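Cyclopenase asqI (Emericella nidulans, PDB 5YY3) catalyses the zinc-dependent ring contraction of 4'-methoxycyclopenin to 4'-methoxyviridicatin in the biosynthesis of the aspoquinolone mycotoxins of this fungus. Local coordinates at residues Q432-P437 / P466-V471; N426-L431 / Y439-I444; N241-F246 / S268-I273; G262-F267 / A364-R369. One frame throughout, in Å; residues are numbered along the deposited sequence.

From the N terminus, the long irregular region between helices 210-231 and 288-304 supplies three of the four segments of interactions 3 and 4. Interaction 3 closes a loop of 21 residues between 241-246 and 268-273. Interaction 4 starts within that loop, at 262-267, and ends on helix 355-367, so the two cross; their centres lie about 12 Å apart. Further along, at the Ig-like sheet, interaction 2 joins 426-431 to 439-444 and interaction 1 joins 432-437 to 466-471. These also cross, with centres about 6 Å apart, and both involve one mixed sheet. Between interactions 1 and 3 the centres are about 48 Å apart.

Interaction 1 of 4, residues Q432-P437 / P466-V471; sequences QDRSSP and PYEWNV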
loop_
_atom_site.group_PDB
_atom_site.type_symbol
_atom_site.label_atom_id
_atom_site.label_comp_id
_atom_site.label_asym_id
_atom_site.label_seq_id
_atom_site.Cartn_x
_atom_site.Cartn_y
_atom_site.Cartn_z
ATOM N N GLN A 432 4.080 -34.575 -6.497
ATOM C CA GLN A 432 4.603 -35.920 -6.532
ATOM C C GLN A 432 4.324 -36.606 -5.197
ATOM O O GLN A 432 3.972 -37.785 -5.153
ATOM C CB GLN A 432 6.090 -35.909 -6.828
ATOM C CG GLN A 432 6.427 -35.623 -8.267
ATOM C CD GLN A 432 7.904 -35.773 -8.503
ATOM O OE1 GLN A 432 8.523 -36.736 -8.036
ATOM N NE2 GLN A 432 8.495 -34.805 -9.193
ATOM N N ASP A 433 4.496 -35.856 -4.114
ATOM C CA ASP A 433 4.167 -36.334 -2.782
ATOM C C ASP A 433 2.684 -36.123 -2.505
ATOM O O ASP A 433 2.257 -35.002 -2.285
ATOM C CB ASP A 433 5.017 -35.615 -1.745
ATOM C CG ASP A 433 4.655 -35.990 -0.317
ATOM O OD1 ASP A 433 3.886 -36.954 -0.100
ATOM O OD2 ASP A 433 5.157 -35.308 0.597
ATOM N N ARG A 434 1.913 -37.204 -2.519
ATOM C CA ARG A 434 0.464 -37.131 -2.323
ATOM C C ARG A 434 0.024 -37.625 -0.937
ATOM O O ARG A 434 -1.099 -38.128 -0.774
ATOM C CB ARG A 434 -0.246 -37.946 -3.406
ATOM C CG ARG A 434 0.031 -37.461 -4.812
ATOM C CD ARG A 434 -0.683 -38.300 -5.865
ATOM N NE ARG A 434 0.107 -39.431 -6.361
ATOM C CZ ARG A 434 1.165 -39.315 -7.171
ATOM N NH1 ARG A 434 1.617 -38.111 -7.540
ATOM N NH2 ARG A 434 1.800 -40.411 -7.592
ATOM N N SER A 435 0.906 -37.481 0.050
ATOM C CA SER A 435 0.699 -38.071 1.377
ATOM C C SER A 435 -0.129 -37.192 2.311
ATOM O O SER A 435 -0.843 -37.713 3.161
ATOM C CB SER A 435 2.050 -38.393 2.033
ATOM O OG SER A 435 2.558 -37.270 2.728
ATOM N N SER A 436 -0.026 -35.869 2.161
ATOM C CA SER A 436 -0.817 -34.922 2.950
ATOM C C SER A 436 -2.300 -35.305 3.063
ATOM O O SER A 436 -2.900 -35.801 2.109
ATOM C CB SER A 436 -0.707 -33.521 2.357
ATOM O OG SER A 436 -1.450 -32.600 3.138
ATOM N N PRO A 437 -2.893 -35.090 4.245
ATOM C CA PRO A 437 -4.281 -35.517 4.433
ATOM C C PRO A 437 -5.292 -34.526 3.866
ATOM O O PRO A 437 -6.485 -34.809 3.887
ATOM C CB PRO A 437 -4.403 -35.627 5.956
ATOM C CG PRO A 437 -3.430 -34.613 6.473
ATOM C CD PRO A 437 -2.283 -34.604 5.499
ATOM N N PRO A 466 8.001 -30.712 -5.654
ATOM C CA PRO A 466 8.037 -31.572 -6.840
ATOM C C PRO A 466 6.643 -31.808 -7.414
ATOM O O PRO A 466 5.708 -32.112 -6.668
ATOM C CB PRO A 466 8.644 -32.873 -6.312
ATOM C CG PRO A 466 9.486 -32.425 -5.155
ATOM C CD PRO A 466 8.719 -31.311 -4.516
ATOM N N TYR A 467 6.505 -31.639 -8.727
ATOM C CA TYR A 467 5.229 -31.880 -9.377
ATOM C C TYR A 467 5.386 -32.858 -10.538
ATOM O O TYR A 467 6.489 -33.215 -10.950
ATOM C CB TYR A 467 4.585 -30.567 -9.861
ATOM C CG TYR A 467 5.233 -29.934 -11.075
ATOM C CD1 TYR A 467 4.882 -30.334 -12.362
ATOM C CD2 TYR A 467 6.181 -28.917 -10.941
ATOM C CE1 TYR A 467 5.476 -29.770 -13.484
ATOM C CE2 TYR A 467 6.774 -28.323 -12.065
ATOM C CZ TYR A 467 6.416 -28.760 -13.334
ATOM O OH TYR A 467 6.995 -28.202 -14.465
ATOM N N GLU A 468 4.255 -33.289 -11.053
ATOM C CA GLU A 468 4.220 -34.149 -12.208
ATOM C C GLU A 468 2.962 -33.796 -12.966
ATOM O O GLU A 468 2.060 -33.182 -12.419
ATOM C CB GLU A 468 4.210 -35.620 -11.799
ATOM C CG GLU A 468 2.832 -36.060 -11.310
ATOM C CD GLU A 468 2.788 -37.481 -10.809
ATOM O OE1 GLU A 468 3.732 -37.908 -10.085
ATOM O OE2 GLU A 468 1.796 -38.168 -11.159
ATOM N N TRP A 469 2.891 -34.155 -14.229
ATOM C CA TRP A 469 1.602 -34.127 -14.871
ATOM C C TRP A 469 1.354 -35.496 -15.475
ATOM O O TRP A 469 2.295 -36.278 -15.722
ATOM C CB TRP A 469 1.509 -33.020 -15.923
ATOM C CG TRP A 469 2.437 -33.144 -17.100
ATOM C CD1 TRP A 469 3.773 -32.875 -17.119
ATOM C CD2 TRP A 469 2.088 -33.550 -18.436
ATOM N NE1 TRP A 469 4.282 -33.072 -18.390
ATOM C CE2 TRP A 469 3.270 -33.488 -19.216
ATOM C CE3 TRP A 469 0.892 -33.948 -19.050
ATOM C CZ2 TRP A 469 3.295 -33.832 -20.578
ATOM C CZ3 TRP A 469 0.916 -34.282 -20.411
ATOM C CH2 TRP A 469 2.113 -34.223 -21.155
ATOM N N ASN A 470 0.085 -35.807 -15.675
ATOM C CA ASN A 470 -0.245 -37.002 -16.408
ATOM C C ASN A 470 -1.483 -36.748 -17.251
ATOM O O ASN A 470 -2.201 -35.756 -17.040
ATOM C CB ASN A 470 -0.423 -38.200 -15.468
ATOM C CG ASN A 470 -1.436 -37.945 -14.371
ATOM O OD1 ASN A 470 -2.646 -38.002 -14.600
ATOM N ND2 ASN A 470 -0.946 -37.686 -13.164
ATOM N N VAL A 471 -1.700 -37.623 -18.230
ATOM C CA VAL A 471 -2.806 -37.472 -19.150
ATOM C C VAL A 471 -3.139 -38.854 -19.704
ATOM O O VAL A 471 -2.288 -39.756 -19.752
ATOM C CB VAL A 471 -2.470 -36.480 -20.296
ATOM C CG1 VAL A 471 -1.417 -37.057 -21.204
ATOM C CG2 VAL A 471 -3.726 -36.085 -21.112
HETATM O O HOH W 1 5.711 -33.223 -4.145
#
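Gln432 meets Pro466 and Tyr467 where strand 422-431 gives way to a loop. Its side chain crosses that of Pro466 at about a right angle, with NE2 3.5 Å from Pro466 CB. Gln432 CD is anti to CA (chi2 -174°) and also lies near Pro466 CB; from there Gln432 NE2 donates to Tyr467 O at 3.1 Å, approaching from above the carbonyl plane. Gln432 N also donates to Pro466 O, at 3.0 Å with an N-H...O angle of 162°, and one residue is thus tied to two successive carbonyls. Water 1 adds a bridge, accepting from Asp433 N and donating to Pro466 O.

Arg434 and Glu468 cross at about a right angle as well, their guanidinium and carboxylate planes 68° apart. The salt bridge is a single weak bond, Arg434 NH1 to Glu468 OE1 at 3.3 Å, with OE1 at the guanidinium edge; Gln432 O lies over one guanidinium face, toward its rim. Glu468 OE2 forms a second salt bridge, to Arg430 NE, so the carboxylate probably offsets the charge of two neighbouring arginines. Through its N-H, Gln432 continues the antiparallel pairing of strands 422-431 and 461-475 in the Ig-like domain, where Arg430 meets Glu468; strand 523-528 flanks 461-475.

Interaction 2 of 4, residues N426-L431 / Y439-I444; sequences NLVVRL and YLDGHI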
loop_
_atom_site.group_PDB
_atom_site.type_symbol
_atom_site.label_atom_id
_atom_site.label_comp_id
_atom_site.label_asym_id
_atom_site.label_seq_id
_atom_site.Cartn_x
_atom_site.Cartn_y
_atom_site.Cartn_z
ATOM N N ASN A 426 -8.521 -36.553 -19.230
ATOM C CA ASN A 426 -8.044 -36.671 -17.857
ATOM C C ASN A 426 -6.677 -36.057 -17.602
ATOM O O ASN A 426 -5.824 -36.668 -16.968
ATOM C CB ASN A 426 -8.016 -38.144 -17.432
ATOM C CG ASN A 426 -9.408 -38.703 -17.158
ATOM O OD1 ASN A 426 -9.832 -39.675 -17.771
ATOM N ND2 ASN A 426 -10.115 -38.088 -16.239
ATOM N N LEU A 427 -6.468 -34.841 -18.081
ATOM C CA LEU A 427 -5.217 -34.152 -17.819
ATOM C C LEU A 427 -5.165 -33.735 -16.355
ATOM O O LEU A 427 -6.104 -33.133 -15.844
ATOM C CB LEU A 427 -5.073 -32.928 -18.734
ATOM C CG LEU A 427 -3.828 -32.063 -18.539
ATOM C CD1 LEU A 427 -2.580 -32.898 -18.770
ATOM C CD2 LEU A 427 -3.860 -30.861 -19.484
ATOM N N VAL A 428 -4.074 -34.068 -15.678
ATOM C CA VAL A 428 -3.904 -33.678 -14.294
ATOM C C VAL A 428 -2.503 -33.058 -14.051
ATOM O O VAL A 428 -1.502 -33.523 -14.606
ATOM C CB VAL A 428 -4.124 -34.891 -13.344
ATOM C CG1 VAL A 428 -3.969 -34.480 -11.907
ATOM C CG2 VAL A 428 -5.512 -35.505 -13.549
ATOM N N VAL A 429 -2.443 -32.000 -13.242
ATOM C CA VAL A 429 -1.173 -31.520 -12.681
ATOM C C VAL A 429 -1.214 -31.742 -11.158
ATOM O O VAL A 429 -2.163 -31.299 -10.504
ATOM C CB VAL A 429 -0.921 -30.010 -13.020
ATOM C CG1 VAL A 429 0.462 -29.567 -12.569
ATOM C CG2 VAL A 429 -1.083 -29.767 -14.527
ATOM N N ARG A 430 -0.222 -32.449 -10.606
ATOM C CA ARG A 430 -0.241 -32.878 -9.189
ATOM C C ARG A 430 1.092 -32.729 -8.525
ATOM O O ARG A 430 2.114 -32.777 -9.192
ATOM C CB ARG A 430 -0.543 -34.374 -9.005
ATOM C CG ARG A 430 -1.356 -35.058 -10.019
ATOM C CD ARG A 430 -1.889 -36.362 -9.431
ATOM N NE ARG A 430 -1.074 -37.541 -9.684
ATOM C CZ ARG A 430 -1.549 -38.769 -9.521
ATOM N NH1 ARG A 430 -2.792 -38.918 -9.083
ATOM N NH2 ARG A 430 -0.801 -39.837 -9.779
ATOM N N LEU A 431 1.086 -32.701 -7.199
ATOM C CA LEU A 431 2.304 -32.930 -6.436
ATOM C C LEU A 431 2.780 -34.367 -6.636
ATOM O O LEU A 431 1.987 -35.274 -6.914
ATOM C CB LEU A 431 2.073 -32.669 -4.948
ATOM C CG LEU A 431 1.752 -31.236 -4.530
ATOM C CD1 LEU A 431 1.268 -31.212 -3.086
ATOM C CD2 LEU A 431 2.997 -30.369 -4.694
ATOM N N TYR A 439 -4.655 -33.419 0.742
ATOM C CA TYR A 439 -4.193 -33.487 -0.642
ATOM C C TYR A 439 -5.303 -33.536 -1.705
ATOM O O TYR A 439 -6.285 -34.272 -1.563
ATOM C CB TYR A 439 -3.286 -34.714 -0.832
ATOM C CG TYR A 439 -3.071 -34.987 -2.295
ATOM C CD1 TYR A 439 -2.165 -34.226 -3.019
ATOM C CD2 TYR A 439 -3.814 -35.959 -2.972
ATOM C CE1 TYR A 439 -1.979 -34.429 -4.379
ATOM C CE2 TYR A 439 -3.639 -36.162 -4.333
ATOM C CZ TYR A 439 -2.710 -35.389 -5.029
ATOM O OH TYR A 439 -2.502 -35.566 -6.377
ATOM N N LEU A 440 -5.122 -32.793 -2.793
ATOM C CA LEU A 440 -5.999 -32.928 -3.957
ATOM C C LEU A 440 -5.231 -32.850 -5.287
ATOM O O LEU A 440 -4.247 -32.113 -5.404
ATOM C CB LEU A 440 -7.091 -31.851 -3.930
ATOM C CG LEU A 440 -8.068 -31.799 -2.746
ATOM C CD1 LEU A 440 -8.890 -30.515 -2.776
ATOM C CD2 LEU A 440 -8.981 -33.022 -2.710
ATOM N N ASP A 441 -5.679 -33.610 -6.291
ATOM C CA ASP A 441 -5.220 -33.369 -7.660
ATOM C C ASP A 441 -5.475 -31.904 -8.035
ATOM O O ASP A 441 -6.564 -31.378 -7.792
ATOM C CB ASP A 441 -5.943 -34.271 -8.681
ATOM C CG ASP A 441 -5.548 -35.735 -8.582
ATOM O OD1 ASP A 441 -4.576 -36.070 -7.864
ATOM O OD2 ASP A 441 -6.216 -36.554 -9.254
ATOM N N GLY A 442 -4.489 -31.257 -8.650
ATOM C CA GLY A 442 -4.661 -29.902 -9.152
ATOM C C GLY A 442 -4.393 -28.830 -8.115
ATOM O O GLY A 442 -4.752 -27.680 -8.312
ATOM N N HIS A 443 -3.766 -29.195 -7.004
ATOM C CA HIS A 443 -3.355 -28.208 -6.004
ATOM C C HIS A 443 -1.873 -28.394 -5.745
ATOM O O HIS A 443 -1.465 -29.337 -5.053
ATOM C CB HIS A 443 -4.167 -28.332 -4.697
ATOM C CG HIS A 443 -5.641 -28.122 -4.888
ATOM N ND1 HIS A 443 -6.293 -26.982 -4.463
ATOM C CD2 HIS A 443 -6.579 -28.886 -5.498
ATOM C CE1 HIS A 443 -7.570 -27.059 -4.795
ATOM N NE2 HIS A 443 -7.771 -28.204 -5.426
ATOM N N ILE A 444 -1.067 -27.501 -6.318
ATOM C CA ILE A 444 0.379 -27.612 -6.197
ATOM C C ILE A 444 0.997 -26.367 -5.533
ATOM O O ILE A 444 0.311 -25.363 -5.272
ATOM C CB ILE A 444 1.016 -27.878 -7.574
ATOM C CG1 ILE A 444 0.729 -26.735 -8.548
ATOM C CG2 ILE A 444 0.481 -29.206 -8.157
ATOM C CD1 ILE A 444 1.316 -26.970 -9.958
HETATM O O HOH W 2 -1.663 -31.967 -6.325
#
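Val429 and Ile444 make the buried, apolar part of this contact, with Val429 CG1 3.8 Å from Ile444 CD1. Ile444 CG2 lies against the backbone, 3.6 Å from Arg430 C, and Leu431 CD2 comes 4.3 Å from Ile444 CB. Backbone pairing is slight: Gly442 N donates weakly to Val429 O at 3.0 Å, its N-H...O angle only 124°. Strands 422-431 and 443-449 each pair with strand 461-475 in the mixed sheet of the Ig-like domain, and a type II turn from Leu440 to His443 leads into the second. Gly442 has backbone angles (86/14) that would press a CB into the carbonyl oxygen before it. Water 2 bridges the two segments, accepting from Leu431 N and donating to Leu440 O and His443 O.

In contrast to this buried pair, Asp441 is exposed and held more loosely. It runs beside Arg430, and OD1 reaches the guanidinium edge in a long salt bridge, 3.6 Å from Arg430 NH1. Tyr439 OH donates to Asp441 OD1 at 2.6 Å, and both oxygens lie against Arg430 CD.

Interaction 3 of 4, residues N241-F246 / S268-I273; sequences NQYDDF and STWYSI
A type I turn, Gln242 to Asp245, packs against segment 268-273 within the long irregular region that joins helices 210-231 and 288-304 of the hemocyanin-like, metal-binding domain. The touching parts run nearly antiparallel, 171° between their end-to-end directions. Tyr243 and Trp270 carry the aromatic half. Their side chains lie side by side and point the same way, but the planes are inclined at 46° and the pair is oblique, with centroids 5.0 Å apart. Trp270 CH2 sits over one face of the tyrosine ring toward its rim, while Trp270 CZ3 is 3.6 Å from Tyr243 CD2. Tyr243 OH hydrogen-bonds to His399 NE2 on helix 391-410. Asp244 OD2 forms a salt bridge with Arg405 of a second subunit.

Water 3 links the backbones, donating to Tyr243 O and Asp245 O and accepting from Trp270 N at 2.8 Å. With Thr269 OG1 between N and the carbonyl carbon (chi1 69°), its hydroxyl donates to Trp270 O; Thr269 CG2, anti to the carbonyl carbon, lies 3.3 Å from Phe246 CD1.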
loop_
_atom_site.group_PDB
_atom_site.type_symbol
_atom_site.label_atom_id
_atom_site.label_comp_id
_atom_site.label_asym_id
_atom_site.label_seq_id
_atom_site.Cartn_x
_atom_site.Cartn_y
_atom_site.Cartn_z
ATOM N N ASN A 241 7.271 0.190 -26.977
ATOM C CA ASN A 241 6.800 0.372 -28.353
ATOM C C ASN A 241 7.026 1.798 -28.855
ATOM O O ASN A 241 7.266 2.014 -30.045
ATOM C CB ASN A 241 5.319 0.005 -28.469
ATOM C CG ASN A 241 5.085 -1.506 -28.464
ATOM O OD1 ASN A 241 5.943 -2.279 -28.885
ATOM N ND2 ASN A 241 3.923 -1.930 -27.969
ATOM N N GLN A 242 6.936 2.759 -27.934
ATOM C CA GLN A 242 7.216 4.158 -28.201
ATOM C C GLN A 242 8.626 4.491 -27.678
ATOM O O GLN A 242 8.893 4.406 -26.481
ATOM C CB GLN A 242 6.133 5.051 -27.554
ATOM C CG GLN A 242 4.679 4.661 -27.937
ATOM C CD GLN A 242 3.590 5.564 -27.304
ATOM O OE1 GLN A 242 3.879 6.452 -26.486
ATOM N NE2 GLN A 242 2.324 5.312 -27.672
ATOM N N TYR A 243 9.536 4.853 -28.572
ATOM C CA TYR A 243 10.952 4.965 -28.198
ATOM C C TYR A 243 11.288 6.273 -27.462
ATOM O O TYR A 243 12.398 6.439 -26.954
ATOM C CB TYR A 243 11.854 4.826 -29.441
ATOM C CG TYR A 243 11.789 3.484 -30.132
ATOM C CD1 TYR A 243 11.082 2.418 -29.572
ATOM C CD2 TYR A 243 12.428 3.281 -31.368
ATOM C CE1 TYR A 243 11.012 1.184 -30.216
ATOM C CE2 TYR A 243 12.365 2.049 -32.021
ATOM C CZ TYR A 243 11.659 1.007 -31.433
ATOM O OH TYR A 243 11.592 -0.216 -32.056
ATOM N N ASP A 244 10.334 7.197 -27.406
ATOM C CA ASP A 244 10.494 8.415 -26.623
ATOM C C ASP A 244 9.864 8.259 -25.245
ATOM O O ASP A 244 9.416 9.226 -24.635
ATOM C CB ASP A 244 9.871 9.603 -27.353
ATOM C CG ASP A 244 8.400 9.379 -27.664
ATOM O OD1 ASP A 244 7.962 8.202 -27.634
ATOM O OD2 ASP A 244 7.685 10.369 -27.953
ATOM N N ASP A 245 9.828 7.030 -24.754
ATOM C CA ASP A 245 9.137 6.759 -23.505
ATOM C C ASP A 245 10.038 7.014 -22.298
ATOM O O ASP A 245 11.268 7.135 -22.413
ATOM C CB ASP A 245 8.622 5.320 -23.481
ATOM C CG ASP A 245 7.436 5.133 -22.554
ATOM O OD1 ASP A 245 7.101 6.095 -21.821
ATOM O OD2 ASP A 245 6.851 4.019 -22.554
ATOM N N PHE A 246 9.401 7.101 -21.136
ATOM C CA PHE A 246 10.118 7.250 -19.897
ATOM C C PHE A 246 10.209 5.913 -19.183
ATOM O O PHE A 246 9.330 5.076 -19.309
ATOM C CB PHE A 246 9.429 8.275 -19.002
ATOM C CG PHE A 246 9.487 9.688 -19.525
ATOM C CD1 PHE A 246 10.591 10.491 -19.272
ATOM C CD2 PHE A 246 8.419 10.231 -20.216
ATOM C CE1 PHE A 246 10.647 11.806 -19.735
ATOM C CE2 PHE A 246 8.458 11.550 -20.673
ATOM C CZ PHE A 246 9.575 12.335 -20.433
ATOM N N SER A 268 14.410 8.194 -16.571
ATOM C CA SER A 268 15.451 8.136 -17.597
ATOM C C SER A 268 14.824 7.871 -18.958
ATOM O O SER A 268 13.725 7.314 -19.042
ATOM C CB SER A 268 16.480 7.044 -17.264
ATOM O OG SER A 268 17.147 7.344 -16.042
ATOM N N THR A 269 15.501 8.280 -20.025
ATOM C CA THR A 269 15.037 8.012 -21.388
ATOM C C THR A 269 16.203 7.636 -22.280
ATOM O O THR A 269 17.360 7.786 -21.888
ATOM C CB THR A 269 14.359 9.228 -22.040
ATOM O OG1 THR A 269 15.351 10.238 -22.298
ATOM C CG2 THR A 269 13.260 9.787 -21.162
ATOM N N TRP A 270 15.909 7.155 -23.482
ATOM C CA TRP A 270 16.934 7.100 -24.525
ATOM C C TRP A 270 17.438 8.513 -24.788
ATOM O O TRP A 270 16.714 9.497 -24.560
ATOM C CB TRP A 270 16.395 6.502 -25.821
ATOM C CG TRP A 270 16.272 4.995 -25.832
ATOM C CD1 TRP A 270 16.476 4.140 -24.790
ATOM C CD2 TRP A 270 15.929 4.184 -26.959
ATOM N NE1 TRP A 270 16.281 2.840 -25.202
ATOM C CE2 TRP A 270 15.939 2.844 -26.529
ATOM C CE3 TRP A 270 15.604 4.464 -28.293
ATOM C CZ2 TRP A 270 15.649 1.776 -27.392
ATOM C CZ3 TRP A 270 15.309 3.410 -29.142
ATOM C CH2 TRP A 270 15.330 2.079 -28.688
ATOM N N TYR A 271 18.671 8.627 -25.255
ATOM C CA TYR A 271 19.119 9.900 -25.790
ATOM C C TYR A 271 18.577 10.004 -27.188
ATOM O O TYR A 271 18.674 9.039 -27.965
ATOM C CB TYR A 271 20.638 10.012 -25.788
ATOM C CG TYR A 271 21.202 10.242 -24.416
ATOM C CD1 TYR A 271 21.512 9.175 -23.587
ATOM C CD2 TYR A 271 21.410 11.539 -23.936
ATOM C CE1 TYR A 271 22.027 9.387 -22.313
ATOM C CE2 TYR A 271 21.915 11.765 -22.661
ATOM C CZ TYR A 271 22.226 10.690 -21.856
ATOM O OH TYR A 271 22.734 10.912 -20.593
ATOM N N SER A 272 17.985 11.156 -27.496
ATOM C CA SER A 272 17.517 11.472 -28.845
ATOM C C SER A 272 18.580 11.212 -29.893
ATOM O O SER A 272 18.332 10.515 -30.881
ATOM C CB SER A 272 17.072 12.932 -28.940
ATOM O OG SER A 272 15.738 13.072 -28.501
ATOM N N ILE A 273 19.765 11.784 -29.685
ATOM C CA ILE A 273 20.846 11.594 -30.635
ATOM C C ILE A 273 21.904 10.700 -30.014
ATOM O O ILE A 273 22.090 9.569 -30.453
ATOM C CB ILE A 273 21.441 12.950 -31.107
ATOM C CG1 ILE A 273 20.488 13.610 -32.107
ATOM C CG2 ILE A 273 22.753 12.736 -31.851
ATOM C CD1 ILE A 273 19.420 14.427 -31.508
HETATM O O HOH W 3 13.300 7.241 -24.427
#

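Interaction 4 of 4, residues G262-F267 / A364-R369; sequences GGYPPF and AEMAYR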
loop_
_atom_site.group_PDB
_atom_site.type_symbol
_atom_site.label_atom_id
_atom_site.label_comp_id
_atom_site.label_asym_id
_atom_site.label_seq_id
_atom_site.Cartn_x
_atom_site.Cartn_y
_atom_site.Cartn_z
ATOM N N GLY A 262 26.468 0.782 -12.841
ATOM C CA GLY A 262 25.393 1.514 -12.203
ATOM C C GLY A 262 24.044 1.303 -12.865
ATOM O O GLY A 262 23.909 0.564 -13.848
ATOM N N GLY A 263 23.032 1.954 -12.307
ATOM C CA GLY A 263 21.709 1.930 -12.889
ATOM C C GLY A 263 21.396 3.248 -13.569
ATOM O O GLY A 263 22.221 3.796 -14.294
ATOM N N TYR A 264 20.198 3.759 -13.317
ATOM C CA TYR A 264 19.737 5.007 -13.905
ATOM C C TYR A 264 18.614 5.538 -13.007
ATOM O O TYR A 264 17.944 4.755 -12.324
ATOM C CB TYR A 264 19.267 4.790 -15.357
ATOM C CG TYR A 264 18.311 3.622 -15.518
ATOM C CD1 TYR A 264 16.971 3.769 -15.202
ATOM C CD2 TYR A 264 18.750 2.375 -15.974
ATOM C CE1 TYR A 264 16.095 2.734 -15.319
ATOM C CE2 TYR A 264 17.859 1.308 -16.099
ATOM C CZ TYR A 264 16.528 1.505 -15.769
ATOM O OH TYR A 264 15.596 0.492 -15.873
ATOM N N PRO A 265 18.419 6.867 -12.977
ATOM C CA PRO A 265 17.394 7.447 -12.093
ATOM C C PRO A 265 15.955 7.272 -12.616
ATOM O O PRO A 265 15.761 6.814 -13.742
ATOM C CB PRO A 265 17.783 8.933 -12.052
ATOM C CG PRO A 265 18.491 9.160 -13.371
ATOM C CD PRO A 265 19.250 7.898 -13.628
ATOM N N PRO A 266 14.951 7.638 -11.806
ATOM C CA PRO A 266 13.579 7.627 -12.321
ATOM C C PRO A 266 13.409 8.567 -13.504
ATOM O O PRO A 266 14.054 9.616 -13.546
ATOM C CB PRO A 266 12.749 8.106 -11.129
ATOM C CG PRO A 266 13.594 7.835 -9.940
ATOM C CD PRO A 266 15.002 8.006 -10.379
ATOM N N PHE A 267 12.563 8.177 -14.452
ATOM C CA PHE A 267 12.287 8.961 -15.657
ATOM C C PHE A 267 13.518 9.175 -16.540
ATOM O O PHE A 267 13.646 10.197 -17.192
ATOM C CB PHE A 267 11.644 10.301 -15.272
ATOM C CG PHE A 267 10.300 10.141 -14.611
ATOM C CD1 PHE A 267 10.204 9.959 -13.238
ATOM C CD2 PHE A 267 9.136 10.129 -15.367
ATOM C CE1 PHE A 267 8.965 9.783 -12.619
ATOM C CE2 PHE A 267 7.900 9.965 -14.757
ATOM C CZ PHE A 267 7.812 9.783 -13.376
ATOM N N ALA A 364 22.089 0.827 -22.853
ATOM C CA ALA A 364 23.445 0.954 -22.330
ATOM C C ALA A 364 23.871 2.418 -22.358
ATOM O O ALA A 364 24.454 2.930 -21.410
ATOM C CB ALA A 364 24.415 0.095 -23.135
ATOM N N GLU A 365 23.548 3.089 -23.454
ATOM C CA GLU A 365 23.945 4.475 -23.653
ATOM C C GLU A 365 23.215 5.384 -22.663
ATOM O O GLU A 365 23.809 6.291 -22.074
ATOM C CB GLU A 365 23.663 4.894 -25.105
ATOM C CG GLU A 365 23.868 6.357 -25.378
ATOM C CD GLU A 365 23.384 6.766 -26.757
ATOM O OE1 GLU A 365 22.191 6.547 -27.078
ATOM O OE2 GLU A 365 24.210 7.299 -27.522
ATOM N N MET A 366 21.928 5.121 -22.469
ATOM C CA MET A 366 21.133 5.835 -21.458
ATOM C C MET A 366 21.709 5.709 -20.045
ATOM O O MET A 366 21.679 6.655 -19.265
ATOM C CB MET A 366 19.691 5.317 -21.465
ATOM C CG MET A 366 18.884 5.707 -20.230
ATOM S SD MET A 366 17.613 4.484 -19.858
ATOM C CE MET A 366 16.705 4.518 -21.379
ATOM N N ALA A 367 22.229 4.529 -19.725
ATOM C CA ALA A 367 22.701 4.224 -18.379
ATOM C C ALA A 367 24.144 4.659 -18.155
ATOM O O ALA A 367 24.570 4.807 -17.014
ATOM C CB ALA A 367 22.557 2.724 -18.096
ATOM N N TYR A 368 24.896 4.855 -19.238
ATOM C CA TYR A 368 26.287 5.299 -19.131
ATOM C C TYR A 368 26.409 6.686 -18.513
ATOM O O TYR A 368 25.805 7.651 -18.993
ATOM C CB TYR A 368 26.963 5.308 -20.496
ATOM C CG TYR A 368 28.455 5.493 -20.390
ATOM C CD1 TYR A 368 29.025 6.762 -20.358
ATOM C CD2 TYR A 368 29.297 4.393 -20.314
ATOM C CE1 TYR A 368 30.400 6.926 -20.255
ATOM C CE2 TYR A 368 30.660 4.540 -20.216
ATOM C CZ TYR A 368 31.212 5.807 -20.183
ATOM O OH TYR A 368 32.580 5.933 -20.079
ATOM N N ARG A 369 27.217 6.791 -17.467
ATOM C CA ARG A 369 27.364 8.061 -16.757
ATOM C C ARG A 369 28.823 8.487 -16.598
ATOM O O ARG A 369 29.643 7.725 -16.077
ATOM C CB ARG A 369 26.697 7.970 -15.386
ATOM C CG ARG A 369 25.687 9.062 -15.134
ATOM C CD ARG A 369 24.688 8.659 -14.058
ATOM N NE ARG A 369 23.805 7.567 -14.478
ATOM C CZ ARG A 369 22.784 7.713 -15.322
ATOM N NH1 ARG A 369 22.523 8.903 -15.871
ATOM N NH2 ARG A 369 22.028 6.670 -15.630
#
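Tyr264 and Arg369 meet the opposing segment through two torsions. Tyr264 chi1 (49°) puts CG between the backbone N and the carbonyl carbon; the chain of Arg369 is bent at chi3 (-68°), the torsion that sets its NE. The sulfur of Met366 makes a Met-aromatic contact: Met366 SD is 4.6 Å from the Tyr264 ring centroid and close to the ring normal, hence over the face. Ala367 CB approaches the same ring at its edge, 4.4 Å from Tyr264 CD2. One ring therefore meets two consecutive residues, with its face and with its edge, at the C-terminal end of helix 355-367, in the hemocyanin-like domain. Its hydroxyl is fixed by a hydrogen bond to Asp390 OD1.

Past the helix end, where Tyr368 leaves helical geometry, Arg369 supplies the polar link. Pro265 and Arg369 reach toward each other tip to tip, and Pro265 CD lies over one guanidinium face, 3.6 Å from Arg369 NH2. The same nitrogen lies 3.3 Å from Tyr264 CA, packed close to the loop backbone. On the helix side, Met366 also touches Trp270, which brings the two neighbouring contacts together. Arg369 NH2 donates to a lone pair of Gly263 O at 3.2 Å, in both the guanidinium and the carbonyl planes, with a nearly straight N-H...O angle of 169°.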